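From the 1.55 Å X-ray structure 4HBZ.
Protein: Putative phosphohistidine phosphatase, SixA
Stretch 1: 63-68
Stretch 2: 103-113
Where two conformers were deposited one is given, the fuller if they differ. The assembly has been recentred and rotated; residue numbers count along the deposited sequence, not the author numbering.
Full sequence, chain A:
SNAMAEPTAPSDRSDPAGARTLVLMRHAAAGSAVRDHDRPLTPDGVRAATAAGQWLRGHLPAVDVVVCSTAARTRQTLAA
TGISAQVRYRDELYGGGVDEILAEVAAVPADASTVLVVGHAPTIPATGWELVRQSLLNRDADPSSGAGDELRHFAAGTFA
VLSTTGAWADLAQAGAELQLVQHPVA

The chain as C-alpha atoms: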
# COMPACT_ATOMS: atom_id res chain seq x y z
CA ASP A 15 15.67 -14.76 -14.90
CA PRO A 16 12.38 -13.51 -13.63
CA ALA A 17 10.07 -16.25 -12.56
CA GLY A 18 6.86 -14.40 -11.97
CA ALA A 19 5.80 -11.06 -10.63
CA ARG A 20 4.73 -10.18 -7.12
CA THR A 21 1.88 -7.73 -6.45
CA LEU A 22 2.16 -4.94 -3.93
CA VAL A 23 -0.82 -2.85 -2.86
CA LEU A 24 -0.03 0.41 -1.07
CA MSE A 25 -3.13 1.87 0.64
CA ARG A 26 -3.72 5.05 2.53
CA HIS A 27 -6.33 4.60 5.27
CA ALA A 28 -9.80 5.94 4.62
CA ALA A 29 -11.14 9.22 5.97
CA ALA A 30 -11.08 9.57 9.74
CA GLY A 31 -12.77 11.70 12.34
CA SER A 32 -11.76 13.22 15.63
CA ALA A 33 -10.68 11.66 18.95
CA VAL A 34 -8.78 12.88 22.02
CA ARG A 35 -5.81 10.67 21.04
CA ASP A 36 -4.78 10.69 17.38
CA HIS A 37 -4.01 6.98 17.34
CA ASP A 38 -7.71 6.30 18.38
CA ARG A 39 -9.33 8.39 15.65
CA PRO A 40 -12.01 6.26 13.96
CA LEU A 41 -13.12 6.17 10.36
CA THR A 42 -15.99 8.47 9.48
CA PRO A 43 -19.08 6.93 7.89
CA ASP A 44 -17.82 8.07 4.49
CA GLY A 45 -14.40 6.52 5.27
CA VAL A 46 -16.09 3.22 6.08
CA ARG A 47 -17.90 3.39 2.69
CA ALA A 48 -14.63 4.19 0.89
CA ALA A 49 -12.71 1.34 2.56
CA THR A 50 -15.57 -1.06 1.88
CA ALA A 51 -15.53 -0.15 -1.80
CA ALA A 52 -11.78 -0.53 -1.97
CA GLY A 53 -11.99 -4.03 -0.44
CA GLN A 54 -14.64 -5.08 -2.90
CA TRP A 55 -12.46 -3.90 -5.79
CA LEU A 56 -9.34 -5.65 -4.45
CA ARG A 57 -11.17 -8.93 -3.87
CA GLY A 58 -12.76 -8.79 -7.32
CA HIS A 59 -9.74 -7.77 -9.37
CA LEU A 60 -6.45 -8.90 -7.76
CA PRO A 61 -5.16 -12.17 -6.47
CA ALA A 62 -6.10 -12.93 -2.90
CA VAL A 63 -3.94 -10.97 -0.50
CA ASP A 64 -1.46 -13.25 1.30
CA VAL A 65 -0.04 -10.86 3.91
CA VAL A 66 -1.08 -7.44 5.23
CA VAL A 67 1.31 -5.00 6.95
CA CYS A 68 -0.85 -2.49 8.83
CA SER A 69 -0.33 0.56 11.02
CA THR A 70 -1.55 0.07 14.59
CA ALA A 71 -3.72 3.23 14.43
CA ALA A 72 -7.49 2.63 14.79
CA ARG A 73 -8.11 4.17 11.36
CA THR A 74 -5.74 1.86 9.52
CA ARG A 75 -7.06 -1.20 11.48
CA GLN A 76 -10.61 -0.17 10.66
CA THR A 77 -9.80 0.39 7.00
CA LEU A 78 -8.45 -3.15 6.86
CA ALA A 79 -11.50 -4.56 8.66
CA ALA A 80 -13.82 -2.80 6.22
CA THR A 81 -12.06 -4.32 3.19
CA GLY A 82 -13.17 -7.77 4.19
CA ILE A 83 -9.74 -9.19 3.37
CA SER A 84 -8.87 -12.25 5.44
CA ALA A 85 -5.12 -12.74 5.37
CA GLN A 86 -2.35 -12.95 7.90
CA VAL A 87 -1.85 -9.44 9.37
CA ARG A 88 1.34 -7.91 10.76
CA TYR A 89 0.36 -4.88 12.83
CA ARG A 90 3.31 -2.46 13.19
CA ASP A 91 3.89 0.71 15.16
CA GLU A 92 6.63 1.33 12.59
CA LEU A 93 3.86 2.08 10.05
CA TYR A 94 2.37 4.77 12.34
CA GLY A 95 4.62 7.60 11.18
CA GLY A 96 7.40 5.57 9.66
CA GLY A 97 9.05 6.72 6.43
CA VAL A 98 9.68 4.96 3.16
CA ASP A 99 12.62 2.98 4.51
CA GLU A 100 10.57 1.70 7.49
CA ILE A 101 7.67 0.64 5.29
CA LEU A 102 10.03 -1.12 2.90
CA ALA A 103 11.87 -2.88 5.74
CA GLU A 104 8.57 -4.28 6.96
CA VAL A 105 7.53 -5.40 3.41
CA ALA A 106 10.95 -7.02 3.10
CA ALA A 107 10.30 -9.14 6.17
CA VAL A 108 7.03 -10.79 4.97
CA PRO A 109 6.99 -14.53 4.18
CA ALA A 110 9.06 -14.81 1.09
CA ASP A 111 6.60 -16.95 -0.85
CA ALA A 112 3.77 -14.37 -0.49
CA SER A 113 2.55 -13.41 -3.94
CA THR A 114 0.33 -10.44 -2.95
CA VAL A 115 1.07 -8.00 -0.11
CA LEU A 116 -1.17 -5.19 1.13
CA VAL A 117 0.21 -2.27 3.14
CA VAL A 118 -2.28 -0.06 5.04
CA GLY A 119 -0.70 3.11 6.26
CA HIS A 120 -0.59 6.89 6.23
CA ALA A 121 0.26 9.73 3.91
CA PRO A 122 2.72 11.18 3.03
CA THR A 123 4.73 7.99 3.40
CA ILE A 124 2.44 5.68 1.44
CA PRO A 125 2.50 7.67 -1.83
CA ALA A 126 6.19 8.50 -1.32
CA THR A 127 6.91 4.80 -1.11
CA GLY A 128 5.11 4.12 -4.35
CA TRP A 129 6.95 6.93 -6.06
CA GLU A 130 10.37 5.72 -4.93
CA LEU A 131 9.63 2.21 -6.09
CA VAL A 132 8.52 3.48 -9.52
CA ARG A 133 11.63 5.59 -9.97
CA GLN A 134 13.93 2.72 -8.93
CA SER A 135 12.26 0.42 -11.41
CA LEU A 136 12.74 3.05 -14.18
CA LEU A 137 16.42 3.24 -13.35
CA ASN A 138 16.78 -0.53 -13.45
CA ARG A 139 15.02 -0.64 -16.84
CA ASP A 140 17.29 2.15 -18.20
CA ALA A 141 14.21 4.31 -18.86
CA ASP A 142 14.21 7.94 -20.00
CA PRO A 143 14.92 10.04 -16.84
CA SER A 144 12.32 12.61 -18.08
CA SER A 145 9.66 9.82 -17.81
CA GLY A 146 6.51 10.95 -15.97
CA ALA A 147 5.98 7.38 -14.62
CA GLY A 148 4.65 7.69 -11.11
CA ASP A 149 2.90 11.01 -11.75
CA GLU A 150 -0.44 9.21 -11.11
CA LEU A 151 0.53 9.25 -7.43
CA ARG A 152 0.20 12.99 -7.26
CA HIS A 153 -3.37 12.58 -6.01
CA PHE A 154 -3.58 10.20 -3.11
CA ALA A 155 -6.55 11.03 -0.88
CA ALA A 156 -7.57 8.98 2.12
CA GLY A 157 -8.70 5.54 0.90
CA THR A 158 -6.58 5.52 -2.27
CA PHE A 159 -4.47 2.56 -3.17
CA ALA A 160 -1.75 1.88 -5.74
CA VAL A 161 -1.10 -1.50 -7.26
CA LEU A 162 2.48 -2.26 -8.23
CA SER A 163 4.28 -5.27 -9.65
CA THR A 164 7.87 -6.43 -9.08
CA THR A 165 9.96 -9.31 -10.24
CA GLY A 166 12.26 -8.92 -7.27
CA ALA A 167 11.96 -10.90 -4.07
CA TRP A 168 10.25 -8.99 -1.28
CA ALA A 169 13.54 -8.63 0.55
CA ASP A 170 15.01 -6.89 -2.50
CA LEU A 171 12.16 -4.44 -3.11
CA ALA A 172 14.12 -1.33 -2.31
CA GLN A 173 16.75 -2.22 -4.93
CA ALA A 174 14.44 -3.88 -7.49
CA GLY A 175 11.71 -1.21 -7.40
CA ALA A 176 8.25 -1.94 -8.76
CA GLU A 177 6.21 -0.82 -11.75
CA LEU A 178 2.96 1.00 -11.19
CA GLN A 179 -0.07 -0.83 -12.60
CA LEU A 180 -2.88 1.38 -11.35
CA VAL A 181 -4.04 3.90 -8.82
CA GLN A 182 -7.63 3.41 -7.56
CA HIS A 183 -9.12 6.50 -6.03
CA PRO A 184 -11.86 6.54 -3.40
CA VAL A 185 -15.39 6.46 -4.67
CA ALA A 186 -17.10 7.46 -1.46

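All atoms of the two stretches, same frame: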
# COMPACT_ATOMS: atom_id res chain seq x y z
N VAL A 63 -5.07 -11.49 -1.27
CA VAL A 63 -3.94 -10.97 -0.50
C VAL A 63 -3.42 -12.10 0.41
O VAL A 63 -4.17 -12.76 1.11
CB VAL A 63 -4.34 -9.72 0.30
CG1 VAL A 63 -3.28 -9.34 1.31
CG2 VAL A 63 -4.64 -8.56 -0.64
N ASP A 64 -2.09 -12.24 0.45
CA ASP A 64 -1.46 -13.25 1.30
C ASP A 64 -1.07 -12.72 2.67
O ASP A 64 -1.17 -13.44 3.69
CB ASP A 64 -0.23 -13.88 0.66
CG ASP A 64 -0.57 -14.55 -0.66
OD1 ASP A 64 -1.43 -15.50 -0.63
OD2 ASP A 64 -0.04 -14.12 -1.71
N VAL A 65 -0.60 -11.48 2.70
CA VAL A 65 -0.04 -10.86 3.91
C VAL A 65 -0.40 -9.38 3.91
O VAL A 65 -0.33 -8.72 2.87
CB VAL A 65 1.50 -11.01 3.92
CG1 VAL A 65 2.12 -10.33 5.11
CG2 VAL A 65 1.89 -12.49 3.87
N VAL A 66 -0.81 -8.87 5.07
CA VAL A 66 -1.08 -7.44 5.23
C VAL A 66 -0.07 -6.95 6.27
O VAL A 66 0.18 -7.62 7.29
CB VAL A 66 -2.49 -7.20 5.78
CG1 VAL A 66 -2.77 -5.71 5.89
CG2 VAL A 66 -3.51 -7.83 4.87
N VAL A 67 0.51 -5.78 5.97
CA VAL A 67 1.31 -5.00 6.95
C VAL A 67 0.47 -3.75 7.23
O VAL A 67 0.15 -2.99 6.28
CB VAL A 67 2.72 -4.66 6.47
CG1 VAL A 67 3.53 -4.12 7.64
CG2 VAL A 67 3.41 -5.88 5.81
N CYS A 68 0.11 -3.51 8.49
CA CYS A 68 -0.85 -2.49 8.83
C CYS A 68 -0.41 -1.64 10.01
O CYS A 68 0.02 -2.18 11.02
CB CYS A 68 -2.18 -3.17 9.17
SG CYS A 68 -3.61 -2.07 9.39
N ALA A 103 11.32 -1.86 4.87
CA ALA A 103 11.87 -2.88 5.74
C ALA A 103 10.83 -3.85 6.22
O ALA A 103 11.12 -5.05 6.37
CB ALA A 103 12.58 -2.22 6.92
N GLU A 104 9.63 -3.37 6.51
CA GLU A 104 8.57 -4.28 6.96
C GLU A 104 8.06 -5.14 5.79
O GLU A 104 7.83 -6.33 6.00
CB GLU A 104 7.40 -3.52 7.54
CG GLU A 104 7.72 -2.83 8.84
CD GLU A 104 8.14 -3.77 9.95
OE1 GLU A 104 7.69 -4.93 10.00
OE2 GLU A 104 8.92 -3.31 10.80
N VAL A 105 7.90 -4.58 4.58
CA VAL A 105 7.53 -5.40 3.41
C VAL A 105 8.61 -6.46 3.16
O VAL A 105 8.32 -7.62 2.87
CB VAL A 105 7.25 -4.54 2.19
CG1 VAL A 105 7.02 -5.45 1.00
CG2 VAL A 105 6.04 -3.66 2.45
N ALA A 106 9.86 -6.07 3.33
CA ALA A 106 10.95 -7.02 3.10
C ALA A 106 10.96 -8.21 4.01
O ALA A 106 11.53 -9.27 3.68
CB ALA A 106 12.27 -6.31 3.26
N ALA A 107 10.34 -8.11 5.17
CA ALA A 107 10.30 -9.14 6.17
C ALA A 107 9.11 -10.15 6.05
O ALA A 107 9.07 -11.11 6.83
CB ALA A 107 10.32 -8.50 7.58
N VAL A 108 8.18 -9.90 5.12
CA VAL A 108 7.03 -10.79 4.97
C VAL A 108 7.49 -12.18 4.51
O VAL A 108 8.61 -12.35 3.97
CB VAL A 108 5.96 -10.26 3.96
CG1 VAL A 108 5.50 -8.89 4.43
CG2 VAL A 108 6.44 -10.28 2.55
N PRO A 109 6.66 -13.18 4.71
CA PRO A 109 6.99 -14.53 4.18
C PRO A 109 7.35 -14.46 2.73
O PRO A 109 6.66 -13.89 1.90
CB PRO A 109 5.73 -15.33 4.43
CG PRO A 109 5.15 -14.68 5.68
CD PRO A 109 5.45 -13.21 5.55
N ALA A 110 8.50 -15.01 2.38
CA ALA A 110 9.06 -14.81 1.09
C ALA A 110 8.18 -15.33 -0.02
O ALA A 110 8.24 -14.76 -1.10
CB ALA A 110 10.42 -15.51 1.01
N ASP A 111 7.39 -16.37 0.22
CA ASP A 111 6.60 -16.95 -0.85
C ASP A 111 5.25 -16.23 -1.04
O ASP A 111 4.46 -16.63 -1.89
CB ASP A 111 6.33 -18.44 -0.61
CG ASP A 111 7.59 -19.29 -0.71
OD1 ASP A 111 8.53 -18.86 -1.41
OD2 ASP A 111 7.62 -20.38 -0.08
N ALA A 112 4.99 -15.19 -0.25
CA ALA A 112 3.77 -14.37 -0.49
C ALA A 112 3.79 -13.84 -1.90
O ALA A 112 4.82 -13.36 -2.39
CB ALA A 112 3.67 -13.22 0.49
N SER A 113 2.66 -13.94 -2.59
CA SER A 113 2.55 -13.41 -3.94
C SER A 113 1.96 -12.01 -3.96
O SER A 113 2.31 -11.19 -4.83
CB SER A 113 1.73 -14.32 -4.83
OG SER A 113 2.29 -15.62 -4.85

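The strand that begins at Val 65 turns alternate side chains toward the second stretch. Val 65 and Val 67 point their CA-to-CB bonds toward it, while Val 66, between them, points away, as the alternation of an extended backbone requires. Both contacting valines have chi1 near 180° (t), a favourable setting for a beta-branched residue in a strand, and it leaves both methyls of Val 65 facing the other stretch. CG1 of Val 65 lies 3.7 Å from CG1 of Val 108, while its CG2 lies 4.0 Å from CD of Pro 109 and 3.9 Å from CB of Ala 112. Val 108, with chi1 at -58° (m), brings its CG1 against both strand valines, for the same methyl is 3.9 Å from CG2 of Val 67. Compact, branched side chains suit this buried spot, since they fill it without long, flexible chains to order.

Farther along the strand, Val 67 brings its CG1 within 3.9 Å of CB of Glu 104. Here the glutamate offers the aliphatic base of its side chain, and its OE1 is hydrogen-bonded elsewhere in the structure.

Pro 109 opens a type I turn that closes with Ala 112 N donating to Pro 109 O at 3.0 Å. The phi/psi angles of Ala 110 (-62/-30) and Asp 111 (-86/1) are those of the turn's two central residues. The turn brings Ala 112 back against the first stretch, where its small methyl lets the chains come close: CA of Ala 112 is 5.6 Å from CA of Asp 64, and their CB atoms are 4.0 Å apart.

Asp 64 supplies the polar end of the contact. With chi1 at -59° (m), its carboxylate reaches the backbone just beyond the turn, and Ser 113 N donates a hydrogen bond to Asp 64 OD2 at 2.8 Å.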